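Local atomic coordinates of glycosylation Associate Protein 1 (Streptococcus agalactiae serotype V, PDB entry 6OYC), a protein that probably takes part, in complex with its partners Gap2 and Gap3, in the glycosylation and accessory Sec-dependent secretion of streptococcal surface glycoproteins. Residues D79-G84 against F153-L158; Q168-P173 against M179-R184. All blocks are in the same frame, centred on the assembly; numbering follows the deposited sequence.

Contact 1: D79-G84 against F153-L158; sequences DIQEIG and FLSSIL
Gln-81 and Ser-155 make the polar half of this contact. Gln-81 NE2 donates to Ser-155 OG over 3.3 Å, a long but nearly straight bond with an N-H...O angle of 169°, and the hydroxyl oxygen lies in the plane of the amide. The amide reaches the strand because the glutamine chain runs extended beyond CG (chi2 178°). Ser-155 O also lies 3.0 Å from Gln-81 NE2. The same nitrogen has its stronger partner in Leu-171 O, and the bonds to Leu-171 O and Ser-155 OG together restrain the amide. Ser-155 OG is also hydrogen-bonded to Tyr-55 OH.

The apolar half joins Ile-83 to Phe-153. The two side chains cross at about a right angle, and the far end of the ring does the touching: Phe-153 CZ is 3.6 Å from Ile-83 CG1 and equally 3.6 Å from Ile-83 CD1. The CG2 branch of Ile-83 is more distant, 4.1 Å from Phe-153 CE2.

The turn after the helix directs Gln-81 and Ile-83 toward 153-158. Helix 76-80 ends in a Schellman motif, with Glu-82 at positive phi (61°) and Glu-82 N bonded to Asp-79 O at 3.2 Å. Across the contact, Ser-155 and Ser-156 form a classic beta bulge against Leu-147. The turn that follows helix 76-80, itself preceded by strand 73-75, outermost in this chain's parallel sheet, thus packs against the start of segment 153-158, by strand 154-161 of the large antiparallel sheet, which runs between strands 141-148 and 164-171.

Contact 2: Q168-P173 against M179-R184; sequences QDYLAP and MREYLR
Gln-168 pairs with Glu-181 in the beta hairpin of strands 164-171 and 177-182, whose local axes run antiparallel at 155° and approach to 4.7 Å. They are a hydrogen-bonded pair: Gln-168 N donates to Glu-181 O over 2.7 Å, and Glu-181 N returns a bond to Gln-168 O of 2.8 Å. The carboxamide of Gln-168 is held from outside the hairpin, its OE1 by Arg-13 and its NE2 by Tyr-16 and Ser-156, while Leu-183 CD1 lies loosely beside it.

Asp-169 faces Arg-180 in the non-hydrogen-bonded pair, on the other face of the sheet. Their side chains lie alongside each other, pointing the same way, and form a two-pronged salt bridge in which Arg-180 NE meets Asp-169 OD1 at 2.8 Å and Arg-180 NH2 meets Asp-169 OD2 at 3.2 Å. Both oxygens use their syn lone pairs, and the bend of the arginine at chi3 turns the guanidinium side-on. The planes are only 17° apart, yet the oxygens lie about 30° out of the guanidinium plane, so the fit is imperfect. Arg-177 adds a second positive partner to OD2, which would probably stabilise the charged carboxylate.

Tyr-170 returns to the face of Gln-168, its backbone N bonded to Met-179 O at 2.9 Å. Met-179 CE packs over one face of its ring in a CH-pi contact, 3.7 Å from the centroid, with Phe-77 and Tyr-55 as further aromatic neighbours. At the far end, Tyr-170 OH donates to Glu-181 OE1 over 2.6 Å, meeting that oxygen nearly along its C-O axis; Arg-13 NH2 forms a salt bridge with the same oxygen.

How the contacts relate
Both contacts are largely buried and share one antiparallel sheet, in which strands 154-161 and 164-171 are neighbours; their centres lie 9 Å apart. All four touching residues of contact 1 are buried, whereas in contact 2 Arg-180 and Leu-183 are partly exposed. Contact 2 knits two adjacent strands through backbone bonds, a salt bridge, a tyrosine-carboxylate hydrogen bond and a ring contact, burying 418 Å² in all. Contact 1 instead joins the turn after a helix to the sheet, mainly through side chains, burying 162 Å². They also meet where Asp-169 N and Ile-157 O, 2.9 Å apart, probably bond across the strands. Segment 168-173 thus connects the two contacts.

Contact 1: D79-G84 against F153-L158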
ATOM      1  N   ASP A  79       1.506  13.652 -18.808  1.00 33.35           N
ATOM      2  CA  ASP A  79       1.146  14.791 -19.653  1.00 31.42           C
ATOM      3  C   ASP A  79       2.312  15.770 -19.788  1.00 30.42           C
ATOM      4  O   ASP A  79       2.749  16.097 -20.895  1.00 30.86           O
ATOM      5  CB  ASP A  79      -0.075  15.468 -19.025  1.00 34.08           C
ATOM      6  CG  ASP A  79      -0.668  16.574 -19.884  1.00 38.31           C
ATOM      7  OD1 ASP A  79      -0.046  17.011 -20.870  1.00 39.86           O
ATOM      8  OD2 ASP A  79      -1.783  17.016 -19.539  1.00 37.63           O
ATOM      9  N   ILE A  80       2.820  16.254 -18.658  1.00 32.14           N
ATOM     10  CA  ILE A  80       3.985  17.134 -18.667  1.00 30.52           C
ATOM     11  C   ILE A  80       5.099  16.550 -19.525  1.00 34.30           C
ATOM     12  O   ILE A  80       5.634  17.216 -20.417  1.00 33.65           O
ATOM     13  CB  ILE A  80       4.468  17.376 -17.230  1.00 30.60           C
ATOM     14  CG1 ILE A  80       3.375  18.083 -16.438  1.00 31.16           C
ATOM     15  CG2 ILE A  80       5.788  18.148 -17.220  1.00 30.35           C
ATOM     16  CD1 ILE A  80       3.744  18.285 -14.993  1.00 29.86           C
ATOM     17  N   GLN A  81       5.466  15.295 -19.266  1.00 32.19           N
ATOM     18  CA  GLN A  81       6.669  14.730 -19.861  1.00 31.63           C
ATOM     19  C   GLN A  81       6.481  14.275 -21.303  1.00 33.91           C
ATOM     20  O   GLN A  81       7.439  13.750 -21.875  1.00 31.45           O
ATOM     21  CB  GLN A  81       7.171  13.556 -19.015  1.00 28.86           C
ATOM     22  CG  GLN A  81       7.738  13.964 -17.658  1.00 26.18           C
ATOM     23  CD  GLN A  81       8.169  12.767 -16.854  1.00 29.28           C
ATOM     24  OE1 GLN A  81       7.452  12.332 -15.940  1.00 27.19           O
ATOM     25  NE2 GLN A  81       9.334  12.193 -17.208  1.00 25.52           N
ATOM     26  N   GLU A  82       5.287  14.450 -21.891  1.00 33.29           N
ATOM     27  CA  GLU A  82       5.034  14.147 -23.314  1.00 36.44           C
ATOM     28  C   GLU A  82       5.279  12.675 -23.615  1.00 38.60           C
ATOM     29  O   GLU A  82       5.870  12.312 -24.638  1.00 35.83           O
ATOM     30  CB  GLU A  82       5.868  15.034 -24.247  1.00 32.32           C
ATOM     31  CG  GLU A  82       5.476  16.485 -24.146  1.00 40.07           C
ATOM     32  CD  GLU A  82       6.366  17.413 -24.958  1.00 43.65           C
ATOM     33  OE1 GLU A  82       7.177  16.929 -25.783  1.00 40.35           O
ATOM     34  OE2 GLU A  82       6.251  18.635 -24.747  1.00 40.30           O
ATOM     35  N   ILE A  83       4.832  11.819 -22.703  1.00 36.01           N
ATOM     36  CA  ILE A  83       5.108  10.401 -22.858  1.00 36.64           C
ATOM     37  C   ILE A  83       4.222   9.790 -23.942  1.00 37.42           C
ATOM     38  O   ILE A  83       4.713   9.084 -24.830  1.00 40.66           O
ATOM     39  CB  ILE A  83       4.991   9.704 -21.489  1.00 33.14           C
ATOM     40  CG1 ILE A  83       6.248  10.046 -20.676  1.00 32.25           C
ATOM     41  CG2 ILE A  83       4.841   8.193 -21.628  1.00 28.13           C
ATOM     42  CD1 ILE A  83       6.017  10.091 -19.201  1.00 34.79           C
ATOM     43  N   GLY A  84       2.923  10.087 -23.935  1.00 35.11           N
ATOM     44  CA  GLY A  84       2.120   9.564 -25.032  1.00 35.29           C
ATOM     45  C   GLY A  84       2.009   8.050 -24.972  1.00 42.03           C
ATOM     46  O   GLY A  84       2.086   7.424 -23.912  1.00 46.57           O
ATOM     47  N   PHE A 153      11.601   3.331 -20.397  1.00 30.36           N
ATOM     48  CA  PHE A 153      12.381   4.469 -20.862  1.00 29.16           C
ATOM     49  C   PHE A 153      12.959   5.188 -19.648  1.00 26.58           C
ATOM     50  O   PHE A 153      12.506   4.983 -18.515  1.00 26.20           O
ATOM     51  CB  PHE A 153      11.532   5.425 -21.722  1.00 27.13           C
ATOM     52  CG  PHE A 153      10.397   6.078 -20.978  1.00 26.10           C
ATOM     53  CD1 PHE A 153      10.598   7.259 -20.273  1.00 25.85           C
ATOM     54  CD2 PHE A 153       9.128   5.512 -20.988  1.00 28.60           C
ATOM     55  CE1 PHE A 153       9.546   7.871 -19.581  1.00 27.83           C
ATOM     56  CE2 PHE A 153       8.072   6.113 -20.297  1.00 30.37           C
ATOM     57  CZ  PHE A 153       8.291   7.301 -19.591  1.00 28.31           C
ATOM     58  N   LEU A 154      13.965   6.040 -19.880  1.00 27.95           N
ATOM     59  CA  LEU A 154      14.517   6.877 -18.802  1.00 26.04           C
ATOM     60  C   LEU A 154      13.560   8.032 -18.522  1.00 25.66           C
ATOM     61  O   LEU A 154      13.396   8.905 -19.367  1.00 26.00           O
ATOM     62  CB  LEU A 154      15.898   7.416 -19.167  1.00 26.56           C
ATOM     63  CG  LEU A 154      16.587   8.288 -18.091  1.00 29.10           C
ATOM     64  CD1 LEU A 154      16.780   7.552 -16.757  1.00 24.18           C
ATOM     65  CD2 LEU A 154      17.909   8.773 -18.608  1.00 23.50           C
ATOM     66  N   SER A 155      12.941   8.044 -17.334  1.00 25.95           N
ATOM     67  CA  SER A 155      11.960   9.052 -16.950  1.00 26.26           C
ATOM     68  C   SER A 155      12.594  10.307 -16.360  1.00 28.84           C
ATOM     69  O   SER A 155      12.146  11.419 -16.660  1.00 28.72           O
ATOM     70  CB  SER A 155      10.958   8.472 -15.944  1.00 27.07           C
ATOM     71  OG  SER A 155       9.958   9.431 -15.600  1.00 28.13           O
ATOM     72  N   SER A 156      13.624  10.165 -15.531  1.00 25.36           N
ATOM     73  CA  SER A 156      14.233  11.343 -14.935  1.00 26.06           C
ATOM     74  C   SER A 156      15.624  11.003 -14.402  1.00 28.03           C
ATOM     75  O   SER A 156      15.976   9.834 -14.228  1.00 27.25           O
ATOM     76  CB  SER A 156      13.328  11.924 -13.833  1.00 27.98           C
ATOM     77  OG  SER A 156      13.334  11.136 -12.646  1.00 28.96           O
ATOM     78  N   ILE A 157      16.418  12.052 -14.148  1.00 28.71           N
ATOM     79  CA  ILE A 157      17.730  11.931 -13.509  1.00 26.40           C
ATOM     80  C   ILE A 157      17.778  12.888 -12.336  1.00 28.60           C
ATOM     81  O   ILE A 157      17.505  14.082 -12.494  1.00 28.82           O
ATOM     82  CB  ILE A 157      18.902  12.254 -14.453  1.00 28.51           C
ATOM     83  CG1 ILE A 157      18.876  11.401 -15.709  1.00 29.07           C
ATOM     84  CG2 ILE A 157      20.221  12.061 -13.742  1.00 28.33           C
ATOM     85  CD1 ILE A 157      19.814  11.943 -16.758  1.00 32.08           C
ATOM     86  N   LEU A 158      18.156  12.375 -11.173  1.00 28.57           N
ATOM     87  CA  LEU A 158      18.304  13.175  -9.964  1.00 30.56           C
ATOM     88  C   LEU A 158      19.798  13.420  -9.765  1.00 30.65           C
ATOM     89  O   LEU A 158      20.556  12.473  -9.536  1.00 30.49           O
ATOM     90  CB  LEU A 158      17.681  12.450  -8.765  1.00 30.02           C
ATOM     91  CG  LEU A 158      17.220  13.322  -7.589  1.00 31.58           C
ATOM     92  CD1 LEU A 158      16.350  12.560  -6.579  1.00 28.99           C
ATOM     93  CD2 LEU A 158      18.430  13.960  -6.895  1.00 31.29           C
TER

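Contact 2: Q168-P173 against M179-R184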
ATOM      1  N   GLN A 168      16.403  17.718 -10.240  1.00 29.56           N
ATOM      2  CA  GLN A 168      15.898  16.565 -10.969  1.00 31.17           C
ATOM      3  C   GLN A 168      15.453  16.999 -12.360  1.00 31.63           C
ATOM      4  O   GLN A 168      14.613  17.900 -12.494  1.00 30.63           O
ATOM      5  CB  GLN A 168      14.724  15.913 -10.222  1.00 27.49           C
ATOM      6  CG  GLN A 168      14.384  14.529 -10.746  1.00 30.28           C
ATOM      7  CD  GLN A 168      14.077  13.536  -9.621  1.00 31.33           C
ATOM      8  OE1 GLN A 168      13.820  13.931  -8.477  1.00 30.03           O
ATOM      9  NE2 GLN A 168      14.098  12.246  -9.950  1.00 27.94           N
ATOM     10  N   ASP A 169      16.006  16.358 -13.388  1.00 27.02           N
ATOM     11  CA  ASP A 169      15.607  16.606 -14.770  1.00 33.20           C
ATOM     12  C   ASP A 169      14.586  15.557 -15.200  1.00 31.37           C
ATOM     13  O   ASP A 169      14.883  14.359 -15.174  1.00 29.98           O
ATOM     14  CB  ASP A 169      16.825  16.586 -15.691  1.00 30.44           C
ATOM     15  CG  ASP A 169      17.711  17.793 -15.488  1.00 34.03           C
ATOM     16  OD1 ASP A 169      17.317  18.653 -14.664  1.00 34.50           O
ATOM     17  OD2 ASP A 169      18.780  17.892 -16.140  1.00 30.82           O
ATOM     18  N   TYR A 170      13.389  15.999 -15.594  1.00 29.82           N
ATOM     19  CA  TYR A 170      12.357  15.086 -16.062  1.00 28.96           C
ATOM     20  C   TYR A 170      12.373  15.064 -17.578  1.00 30.77           C
ATOM     21  O   TYR A 170      12.381  16.121 -18.217  1.00 28.50           O
ATOM     22  CB  TYR A 170      10.968  15.490 -15.578  1.00 26.41           C
ATOM     23  CG  TYR A 170      10.739  15.500 -14.085  1.00 29.54           C
ATOM     24  CD1 TYR A 170      11.266  16.520 -13.286  1.00 30.66           C
ATOM     25  CD2 TYR A 170       9.937  14.527 -13.476  1.00 29.90           C
ATOM     26  CE1 TYR A 170      11.024  16.554 -11.912  1.00 32.63           C
ATOM     27  CE2 TYR A 170       9.691  14.543 -12.093  1.00 28.73           C
ATOM     28  CZ  TYR A 170      10.237  15.565 -11.323  1.00 30.49           C
ATOM     29  OH  TYR A 170       9.988  15.618  -9.971  1.00 30.88           O
ATOM     30  N   LEU A 171      12.344  13.866 -18.148  1.00 32.68           N
ATOM     31  CA  LEU A 171      12.622  13.661 -19.560  1.00 30.51           C
ATOM     32  C   LEU A 171      11.391  13.134 -20.280  1.00 30.16           C
ATOM     33  O   LEU A 171      10.505  12.523 -19.676  1.00 28.71           O
ATOM     34  CB  LEU A 171      13.796  12.686 -19.755  1.00 27.03           C
ATOM     35  CG  LEU A 171      15.107  12.976 -18.993  1.00 30.12           C
ATOM     36  CD1 LEU A 171      16.229  11.995 -19.332  1.00 23.64           C
ATOM     37  CD2 LEU A 171      15.585  14.395 -19.246  1.00 31.76           C
ATOM     38  N   ALA A 172      11.347  13.403 -21.594  1.00 31.13           N
ATOM     39  CA  ALA A 172      10.479  12.689 -22.523  1.00 31.22           C
ATOM     40  C   ALA A 172      11.179  11.412 -22.992  1.00 30.32           C
ATOM     41  O   ALA A 172      12.394  11.261 -22.806  1.00 29.10           O
ATOM     42  CB  ALA A 172      10.138  13.586 -23.716  1.00 29.15           C
ATOM     43  N   PRO A 173      10.439  10.465 -23.582  1.00 29.78           N
ATOM     44  CA  PRO A 173      11.084   9.209 -24.029  1.00 30.77           C
ATOM     45  C   PRO A 173      12.173   9.414 -25.070  1.00 32.52           C
ATOM     46  O   PRO A 173      13.024   8.532 -25.244  1.00 32.04           O
ATOM     47  CB  PRO A 173       9.914   8.379 -24.588  1.00 29.57           C
ATOM     48  CG  PRO A 173       8.696   8.910 -23.847  1.00 32.49           C
ATOM     49  CD  PRO A 173       8.962  10.395 -23.652  1.00 28.86           C
ATOM     50  N   MET A 179      11.523  19.527 -17.984  1.00 32.24           N
ATOM     51  CA  MET A 179      11.619  20.496 -16.901  1.00 35.57           C
ATOM     52  C   MET A 179      12.666  20.031 -15.905  1.00 31.74           C
ATOM     53  O   MET A 179      12.981  18.840 -15.812  1.00 35.70           O
ATOM     54  CB  MET A 179      10.272  20.705 -16.200  1.00 33.69           C
ATOM     55  CG  MET A 179       9.786  19.460 -15.498  1.00 33.04           C
ATOM     56  SD  MET A 179       8.228  19.629 -14.652  1.00 44.24           S
ATOM     57  CE  MET A 179       7.996  17.951 -14.084  1.00 35.61           C
ATOM     58  N   ARG A 180      13.204  20.994 -15.165  1.00 31.19           N
ATOM     59  CA  ARG A 180      14.128  20.741 -14.069  1.00 32.85           C
ATOM     60  C   ARG A 180      13.521  21.259 -12.770  1.00 33.93           C
ATOM     61  O   ARG A 180      13.046  22.399 -12.717  1.00 36.26           O
ATOM     62  CB  ARG A 180      15.479  21.402 -14.327  1.00 32.16           C
ATOM     63  CG  ARG A 180      16.348  21.514 -13.086  1.00 36.13           C
ATOM     64  CD  ARG A 180      17.733  22.040 -13.437  1.00 35.10           C
ATOM     65  NE  ARG A 180      18.302  21.321 -14.568  1.00 35.79           N
ATOM     66  CZ  ARG A 180      19.531  21.516 -15.026  1.00 40.91           C
ATOM     67  NH1 ARG A 180      20.321  22.403 -14.432  1.00 40.62           N
ATOM     68  NH2 ARG A 180      19.977  20.815 -16.063  1.00 37.69           N
ATOM     69  N   GLU A 181      13.524  20.416 -11.740  1.00 31.32           N
ATOM     70  CA  GLU A 181      12.997  20.733 -10.416  1.00 31.25           C
ATOM     71  C   GLU A 181      14.162  20.758  -9.443  1.00 33.26           C
ATOM     72  O   GLU A 181      14.826  19.735  -9.253  1.00 33.28           O
ATOM     73  CB  GLU A 181      11.958  19.697  -9.954  1.00 29.69           C
ATOM     74  CG  GLU A 181      11.432  19.930  -8.527  1.00 28.43           C
ATOM     75  CD  GLU A 181      10.642  18.742  -7.944  1.00 30.91           C
ATOM     76  OE1 GLU A 181      10.671  17.607  -8.488  1.00 30.09           O
ATOM     77  OE2 GLU A 181       9.972  18.955  -6.922  1.00 27.23           O
ATOM     78  N   TYR A 182      14.408  21.916  -8.832  1.00 33.68           N
ATOM     79  CA  TYR A 182      15.494  22.057  -7.874  1.00 32.50           C
ATOM     80  C   TYR A 182      15.098  21.472  -6.521  1.00 33.73           C
ATOM     81  O   TYR A 182      13.916  21.437  -6.158  1.00 32.26           O
ATOM     82  CB  TYR A 182      15.910  23.535  -7.755  1.00 34.00           C
ATOM     83  CG  TYR A 182      16.774  23.975  -8.932  1.00 33.00           C
ATOM     84  CD1 TYR A 182      16.195  24.317 -10.150  1.00 35.08           C
ATOM     85  CD2 TYR A 182      18.164  23.995  -8.835  1.00 33.62           C
ATOM     86  CE1 TYR A 182      16.975  24.705 -11.244  1.00 37.25           C
ATOM     87  CE2 TYR A 182      18.958  24.373  -9.915  1.00 36.15           C
ATOM     88  CZ  TYR A 182      18.352  24.727 -11.118  1.00 40.30           C
ATOM     89  OH  TYR A 182      19.128  25.093 -12.195  1.00 44.19           O
ATOM     90  N   LEU A 183      16.115  21.011  -5.765  1.00 32.74           N
ATOM     91  CA  LEU A 183      15.924  20.184  -4.574  1.00 34.79           C
ATOM     92  C   LEU A 183      16.747  20.668  -3.384  1.00 37.68           C
ATOM     93  O   LEU A 183      16.999  19.892  -2.462  1.00 39.93           O
ATOM     94  CB  LEU A 183      16.282  18.719  -4.870  1.00 35.01           C
ATOM     95  CG  LEU A 183      15.517  18.020  -6.003  1.00 37.29           C
ATOM     96  CD1 LEU A 183      16.079  16.619  -6.249  1.00 34.10           C
ATOM     97  CD2 LEU A 183      13.999  17.980  -5.720  1.00 29.69           C
ATOM     98  N   ARG A 184      17.189  21.916  -3.381  1.00 42.13           N
ATOM     99  CA  ARG A 184      18.014  22.411  -2.287  1.00 40.42           C
ATOM    100  C   ARG A 184      17.164  23.109  -1.240  1.00 41.54           C
ATOM    101  O   ARG A 184      16.015  23.470  -1.482  1.00 42.98           O
ATOM    102  CB  ARG A 184      19.068  23.374  -2.813  1.00 38.22           C
ATOM    103  CG  ARG A 184      20.108  22.677  -3.650  1.00 43.30           C
ATOM    104  CD  ARG A 184      20.581  23.569  -4.768  1.00 47.57           C
ATOM    105  NE  ARG A 184      21.772  23.047  -5.430  1.00 45.90           N
ATOM    106  CZ  ARG A 184      22.142  23.412  -6.652  1.00 46.04           C
ATOM    107  NH1 ARG A 184      21.412  24.301  -7.320  1.00 46.28           N
ATOM    108  NH2 ARG A 184      23.231  22.893  -7.203  1.00 47.92           N
TER